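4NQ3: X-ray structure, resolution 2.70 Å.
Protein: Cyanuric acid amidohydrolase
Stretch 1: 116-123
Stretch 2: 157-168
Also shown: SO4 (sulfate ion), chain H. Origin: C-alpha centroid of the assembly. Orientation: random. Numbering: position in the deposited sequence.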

ATOM      1  N   ASP A 116      10.434  -1.723 -31.508  1.00 24.02           N
ATOM      2  CA  ASP A 116       9.303  -1.897 -30.637  1.00 24.36           C
ATOM      3  C   ASP A 116       8.885  -3.364 -30.630  1.00 29.14           C
ATOM      4  O   ASP A 116       9.097  -4.099 -31.602  1.00 40.61           O
ATOM      5  N   LEU A 117       8.349  -3.795 -29.497  1.00 27.77           N
ATOM      6  CA  LEU A 117       7.894  -5.167 -29.310  1.00 24.62           C
ATOM      7  C   LEU A 117       6.385  -5.246 -29.429  1.00 28.50           C
ATOM      8  O   LEU A 117       5.680  -4.672 -28.586  1.00 39.39           O
ATOM      9  N   PRO A 118       5.885  -5.970 -30.451  1.00 26.17           N
ATOM     10  CA  PRO A 118       4.445  -6.233 -30.632  1.00 28.12           C
ATOM     11  C   PRO A 118       3.839  -6.784 -29.348  1.00 33.40           C
ATOM     12  O   PRO A 118       4.434  -7.676 -28.752  1.00 40.35           O
ATOM     13  N   PHE A 119       2.708  -6.242 -28.908  1.00 32.00           N
ATOM     14  CA  PHE A 119       2.136  -6.629 -27.619  1.00 34.24           C
ATOM     15  C   PHE A 119       1.849  -8.124 -27.541  1.00 36.72           C
ATOM     16  O   PHE A 119       1.803  -8.708 -26.455  1.00 45.90           O
ATOM     17  N   GLU A 120       1.659  -8.751 -28.691  1.00 37.26           N
ATOM     18  CA  GLU A 120       1.318 -10.170 -28.708  1.00 34.50           C
ATOM     19  C   GLU A 120       2.568 -11.037 -28.755  1.00 39.19           C
ATOM     20  O   GLU A 120       2.474 -12.268 -28.788  1.00 40.28           O
ATOM     21  N   ALA A 121       3.732 -10.391 -28.792  1.00 23.16           N
ATOM     22  CA  ALA A 121       4.996 -11.111 -28.711  1.00 22.62           C
ATOM     23  C   ALA A 121       5.524 -11.169 -27.267  1.00 31.66           C
ATOM     24  O   ALA A 121       6.315 -12.037 -26.925  1.00 32.25           O
ATOM     25  N   LEU A 122       5.068 -10.252 -26.424  1.00 29.07           N
ATOM     26  CA  LEU A 122       5.561 -10.154 -25.050  1.00 30.04           C
ATOM     27  C   LEU A 122       5.270 -11.453 -24.319  1.00 31.41           C
ATOM     28  O   LEU A 122       4.183 -12.004 -24.433  1.00 38.04           O
ATOM     29  N   GLY A 123       6.262 -11.978 -23.612  1.00 32.27           N
ATOM     30  CA  GLY A 123       6.098 -13.236 -22.888  1.00 29.95           C
ATOM     31  C   GLY A 123       6.051 -14.456 -23.808  1.00 31.10           C
ATOM     32  O   GLY A 123       5.744 -15.562 -23.373  1.00 34.46           O
ATOM     33  N   CYS A 157      12.908  -4.139 -20.306  1.00 19.93           N
ATOM     34  CA  CYS A 157      11.862  -4.648 -21.196  1.00 20.48           C
ATOM     35  C   CYS A 157      10.512  -4.022 -20.887  1.00 18.92           C
ATOM     36  O   CYS A 157      10.304  -3.497 -19.801  1.00 21.36           O
ATOM     37  N   PRO A 158       9.566  -4.132 -21.825  1.00 18.32           N
ATOM     38  CA  PRO A 158       8.272  -3.466 -21.690  1.00 18.18           C
ATOM     39  C   PRO A 158       7.324  -4.241 -20.802  1.00 21.11           C
ATOM     40  O   PRO A 158       7.769  -5.209 -20.181  1.00 24.35           O
ATOM     41  N   LEU A 159       6.073  -3.785 -20.698  1.00 21.40           N
ATOM     42  CA  LEU A 159       5.035  -4.501 -19.957  1.00 16.90           C
ATOM     43  C   LEU A 159       3.690  -4.175 -20.575  1.00 20.30           C
ATOM     44  O   LEU A 159       3.615  -3.375 -21.503  1.00 27.72           O
ATOM     45  N   LEU A 160       2.628  -4.761 -20.042  1.00 21.84           N
ATOM     46  CA  LEU A 160       1.282  -4.482 -20.536  1.00 26.29           C
ATOM     47  C   LEU A 160       0.418  -3.721 -19.518  1.00 31.77           C
ATOM     48  O   LEU A 160       0.432  -4.000 -18.312  1.00 31.39           O
ATOM     49  N   THR A 161      -0.323  -2.742 -20.017  1.00 34.44           N
ATOM     50  CA  THR A 161      -1.355  -2.094 -19.229  1.00 31.63           C
ATOM     51  C   THR A 161      -2.711  -2.515 -19.776  1.00 31.68           C
ATOM     52  O   THR A 161      -2.794  -3.083 -20.868  1.00 29.51           O
ATOM     53  N   ALA A 162      -3.774  -2.222 -19.032  1.00 35.54           N
ATOM     54  CA  ALA A 162      -5.117  -2.540 -19.497  1.00 33.71           C
ATOM     55  C   ALA A 162      -5.330  -1.983 -20.911  1.00 35.89           C
ATOM     56  O   ALA A 162      -5.806  -2.702 -21.801  1.00 38.84           O
HETATM   57  N   MSE A 163      -4.942  -0.720 -21.115  1.00 35.14           N
HETATM   58  CA  MSE A 163      -5.150  -0.045 -22.395  1.00 35.50           C
HETATM   59  C   MSE A 163      -4.460  -0.814 -23.535  1.00 34.58           C
HETATM   60  O   MSE A 163      -5.032  -1.014 -24.607  1.00 36.53           O
ATOM     61  N   ARG A 164      -3.244  -1.276 -23.279  1.00 31.27           N
ATOM     62  CA  ARG A 164      -2.455  -1.955 -24.291  1.00 28.33           C
ATOM     63  C   ARG A 164      -3.050  -3.326 -24.661  1.00 31.54           C
ATOM     64  O   ARG A 164      -3.013  -3.749 -25.820  1.00 37.50           O
ATOM     65  N   VAL A 165      -3.580  -4.023 -23.667  1.00 29.00           N
ATOM     66  CA  VAL A 165      -4.225  -5.303 -23.910  1.00 34.18           C
ATOM     67  C   VAL A 165      -5.461  -5.115 -24.791  1.00 47.45           C
ATOM     68  O   VAL A 165      -5.706  -5.894 -25.715  1.00 47.59           O
ATOM     69  N   LYS A 166      -6.257  -4.096 -24.482  1.00 47.02           N
ATOM     70  CA  LYS A 166      -7.455  -3.849 -25.264  1.00 41.58           C
ATOM     71  C   LYS A 166      -7.085  -3.350 -26.662  1.00 41.01           C
ATOM     72  O   LYS A 166      -7.814  -3.618 -27.620  1.00 46.27           O
ATOM     73  N   GLU A 167      -5.942  -2.672 -26.803  1.00 40.46           N
ATOM     74  CA  GLU A 167      -5.490  -2.263 -28.144  1.00 44.87           C
ATOM     75  C   GLU A 167      -5.197  -3.490 -28.980  1.00 45.46           C
ATOM     76  O   GLU A 167      -5.599  -3.573 -30.133  1.00 51.08           O
ATOM     77  N   ALA A 168      -4.538  -4.459 -28.365  1.00 45.89           N
ATOM     78  CA  ALA A 168      -4.146  -5.671 -29.042  1.00 30.80           C
ATOM     79  C   ALA A 168      -5.357  -6.487 -29.461  1.00 41.00           C
ATOM     80  O   ALA A 168      -5.436  -6.992 -30.586  1.00 45.08           O
TER

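Packing of residues 157-168 of cyanuric acid amidohydrolase against the irregular segment 116-123. The two stretches bury 425 Å² between them, and no hydrogen bond crosses the interface; the contact is mostly apolar, with Phe-119 covered most, and Arg-164 and Glu-167 also meet its ring. Cys-157 (chi1 p) points sideways and stays clear of the first stretch. Pro-158 opens the contact: its ring, puckered C-gamma endo, faces the other segment, with CG 3.6 Å from CD2 of Leu-117 (chi1 t, chi2 p) and 4.1 Å from CD1 of Leu-122. The CA-to-CB bond of Leu-159 (p, p) points away, and Leu-122 meets the backbone here, with Leu-122 CD1 3.8 Å from Leu-159 CA. Leu-122 is t at chi1, but its chi2 of 141° falls between wells. Leu-160 (m, t) leaves the backbone sideways, yet its end comes nearer and touches two partners: CG is 4.0 Å from Leu-122 CD2, and CD2 is 3.8 Å from Phe-119 CD1.

Thr-161 (p) does not touch the first stretch; it caps the helix that starts at Ala-162. Thr-161 OG1 accepts a weak capping hydrogen bond from Arg-164 N (3.4 Å) and donates a hydrogen bond to sulfate O3 (3.3 Å), the ion being probably carried over from the crystallisation liquor. Ala-162 is out of reach, as is Met-163, a selenomethionine with all three chi angles t, although Met-163 CB comes within 3.9 Å of sulfate O2.

Arg-164 links the apolar contact to the polar groups. Extended after chi1 (m, t, t), it lays its aliphatic part against Phe-119 (chi1 m): CB sits over one face of the ring, 3.9 Å from the centroid and 24° off the normal, a CH-pi contact, while CD approaches Phe-119 CZ to 3.4 Å. At the end of this extended chain, Arg-164 NH1 donates to Leu-159 O at 3.0 Å, within the same stretch. Arg-164 NE and NH2 each make a weak hydrogen bond to sulfate O3, both at 3.1 Å; the same oxygen thus receives Thr-161 OG1 and Arg-164.

The next two residues lie off the contact: Val-165 (t) points away and Lys-166 (m, m, t, t) is out of reach; about one turn after Arg-164 the helix presents Glu-167 and Ala-168. Glu-167 (m, t) points toward the first stretch from an exposed position; its OE1 lies near the plane of the Phe-119 ring, at the edge, 4.2 Å from Phe-119 CE2. Ala-168, whose CA-to-CB bond points toward the first stretch, meets the base of the Phe-119 side chain, CB to CB at 4.2 Å, where the small methyl accompanies a CA-CA separation of 6.5 Å.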

ATOM      1  CB  ASP A 116       8.176  -0.988 -31.090  1.00 28.16           C
ATOM      2  CG  ASP A 116       8.347   0.436 -30.579  1.00 39.75           C
ATOM      3  OD1 ASP A 116       9.449   0.742 -30.037  1.00 41.80           O
ATOM      4  OD2 ASP A 116       7.389   1.245 -30.737  1.00 41.97           O
ATOM      5  CB  LEU A 117       8.316  -5.678 -27.933  1.00 18.15           C
ATOM      6  CG  LEU A 117       7.766  -7.041 -27.528  1.00 25.78           C
ATOM      7  CD1 LEU A 117       8.419  -8.137 -28.341  1.00 29.16           C
ATOM      8  CD2 LEU A 117       7.923  -7.274 -26.030  1.00 19.78           C
ATOM      9  CB  PRO A 118       4.402  -7.277 -31.740  1.00 23.18           C
ATOM     10  CG  PRO A 118       5.721  -7.146 -32.449  1.00 22.88           C
ATOM     11  CD  PRO A 118       6.714  -6.711 -31.415  1.00 26.38           C
ATOM     12  CB  PHE A 119       0.855  -5.842 -27.353  1.00 37.31           C
ATOM     13  CG  PHE A 119       1.085  -4.392 -27.052  1.00 33.08           C
ATOM     14  CD1 PHE A 119       2.268  -3.972 -26.478  1.00 35.22           C
ATOM     15  CD2 PHE A 119       0.130  -3.441 -27.393  1.00 32.30           C
ATOM     16  CE1 PHE A 119       2.480  -2.628 -26.203  1.00 39.89           C
ATOM     17  CE2 PHE A 119       0.337  -2.089 -27.137  1.00 31.74           C
ATOM     18  CZ  PHE A 119       1.510  -1.683 -26.549  1.00 36.81           C
ATOM     19  CB  GLU A 120       0.394 -10.481 -29.877  1.00 26.87           C
ATOM     20  CG  GLU A 120       0.970 -10.136 -31.229  1.00 37.12           C
ATOM     21  CD  GLU A 120       0.764  -8.675 -31.606  1.00 50.17           C
ATOM     22  OE1 GLU A 120       0.683  -8.382 -32.821  1.00 50.75           O
ATOM     23  OE2 GLU A 120       0.657  -7.825 -30.685  1.00 57.94           O
ATOM     24  CB  ALA A 121       6.011 -10.482 -29.617  1.00 21.96           C
ATOM     25  CB  LEU A 122       4.926  -8.948 -24.332  1.00 28.60           C
ATOM     26  CG  LEU A 122       5.310  -8.679 -22.872  1.00 28.54           C
ATOM     27  CD1 LEU A 122       5.468  -7.179 -22.597  1.00 24.01           C
ATOM     28  CD2 LEU A 122       4.278  -9.291 -21.922  1.00 27.07           C
ATOM     29  CB  CYS A 157      11.745  -6.163 -21.077  1.00 20.57           C
ATOM     30  SG  CYS A 157      11.488  -6.672 -19.347  1.00 28.52           S
ATOM     31  CB  PRO A 158       7.762  -3.408 -23.136  1.00 16.52           C
ATOM     32  CG  PRO A 158       8.386  -4.554 -23.790  1.00 20.52           C
ATOM     33  CD  PRO A 158       9.747  -4.702 -23.171  1.00 23.96           C
ATOM     34  CB  LEU A 159       5.056  -4.126 -18.474  1.00 16.95           C
ATOM     35  CG  LEU A 159       4.894  -2.635 -18.120  1.00 19.57           C
ATOM     36  CD1 LEU A 159       3.455  -2.166 -18.296  1.00 18.81           C
ATOM     37  CD2 LEU A 159       5.370  -2.360 -16.724  1.00 15.40           C
ATOM     38  CB  LEU A 160       0.575  -5.782 -20.918  1.00 27.53           C
ATOM     39  CG  LEU A 160       1.250  -6.615 -22.004  1.00 28.85           C
ATOM     40  CD1 LEU A 160       0.425  -7.843 -22.306  1.00 27.30           C
ATOM     41  CD2 LEU A 160       1.423  -5.781 -23.262  1.00 28.72           C
ATOM     42  CB  THR A 161      -1.255  -0.580 -19.283  1.00 31.47           C
ATOM     43  OG1 THR A 161      -1.495  -0.164 -20.634  1.00 39.77           O
ATOM     44  CG2 THR A 161       0.130  -0.107 -18.813  1.00 22.24           C
ATOM     45  CB  ALA A 162      -6.160  -1.992 -18.526  1.00 32.53           C
HETATM   46  CB  MSE A 163      -4.644   1.396 -22.333  1.00 31.42           C
HETATM   47  CG  MSE A 163      -5.088   2.294 -23.490  1.00 34.08           C
HETATM   48 SE   MSE A 163      -4.895   4.170 -23.001  0.60 47.89          SE
HETATM   49  CE  MSE A 163      -6.174   5.044 -24.197  1.00 79.19           C
ATOM     50  CB  ARG A 164      -1.023  -2.105 -23.785  1.00 22.69           C
ATOM     51  CG  ARG A 164      -0.283  -0.812 -23.728  1.00 22.53           C
ATOM     52  CD  ARG A 164       1.141  -0.997 -23.289  1.00 25.32           C
ATOM     53  NE  ARG A 164       1.688   0.283 -22.853  1.00 27.44           N
ATOM     54  CZ  ARG A 164       2.920   0.477 -22.390  1.00 23.57           C
ATOM     55  NH1 ARG A 164       3.789  -0.521 -22.278  1.00 28.34           N
ATOM     56  NH2 ARG A 164       3.274   1.685 -22.010  1.00 23.15           N
ATOM     57  CB  VAL A 165      -4.630  -5.987 -22.607  1.00 33.11           C
ATOM     58  CG1 VAL A 165      -5.666  -7.065 -22.881  1.00 29.64           C
ATOM     59  CG2 VAL A 165      -3.395  -6.544 -21.892  1.00 33.76           C
ATOM     60  CB  LYS A 166      -8.390  -2.865 -24.542  1.00 41.74           C
ATOM     61  CG  LYS A 166      -9.080  -3.444 -23.303  1.00 45.17           C
ATOM     62  CD  LYS A 166      -9.943  -4.666 -23.659  1.00 63.20           C
ATOM     63  CE  LYS A 166     -10.276  -5.544 -22.428  1.00 71.12           C
ATOM     64  NZ  LYS A 166     -11.241  -6.679 -22.693  1.00 74.34           N
ATOM     65  CB  GLU A 167      -4.238  -1.378 -28.106  1.00 45.18           C
ATOM     66  CG  GLU A 167      -4.458   0.030 -27.534  1.00 66.33           C
ATOM     67  CD  GLU A 167      -3.189   0.896 -27.529  1.00 74.69           C
ATOM     68  OE1 GLU A 167      -2.375   0.757 -28.483  1.00 77.37           O
ATOM     69  OE2 GLU A 167      -3.007   1.694 -26.565  1.00 70.52           O
ATOM     70  CB  ALA A 168      -3.256  -6.469 -28.155  1.00 28.82           C
TER
HETATM   71  S   SO4 H 406      -0.519   3.330 -21.586  0.76 68.92           S
HETATM   72  O1  SO4 H 406       0.199   4.602 -21.736  0.76 62.20           O
HETATM   73  O2  SO4 H 406      -1.689   3.439 -20.697  0.76 47.01           O
HETATM   74  O3  SO4 H 406       0.456   2.407 -21.022  0.76 75.44           O
HETATM   75  O4  SO4 H 406      -0.963   2.824 -22.893  0.76 72.70           O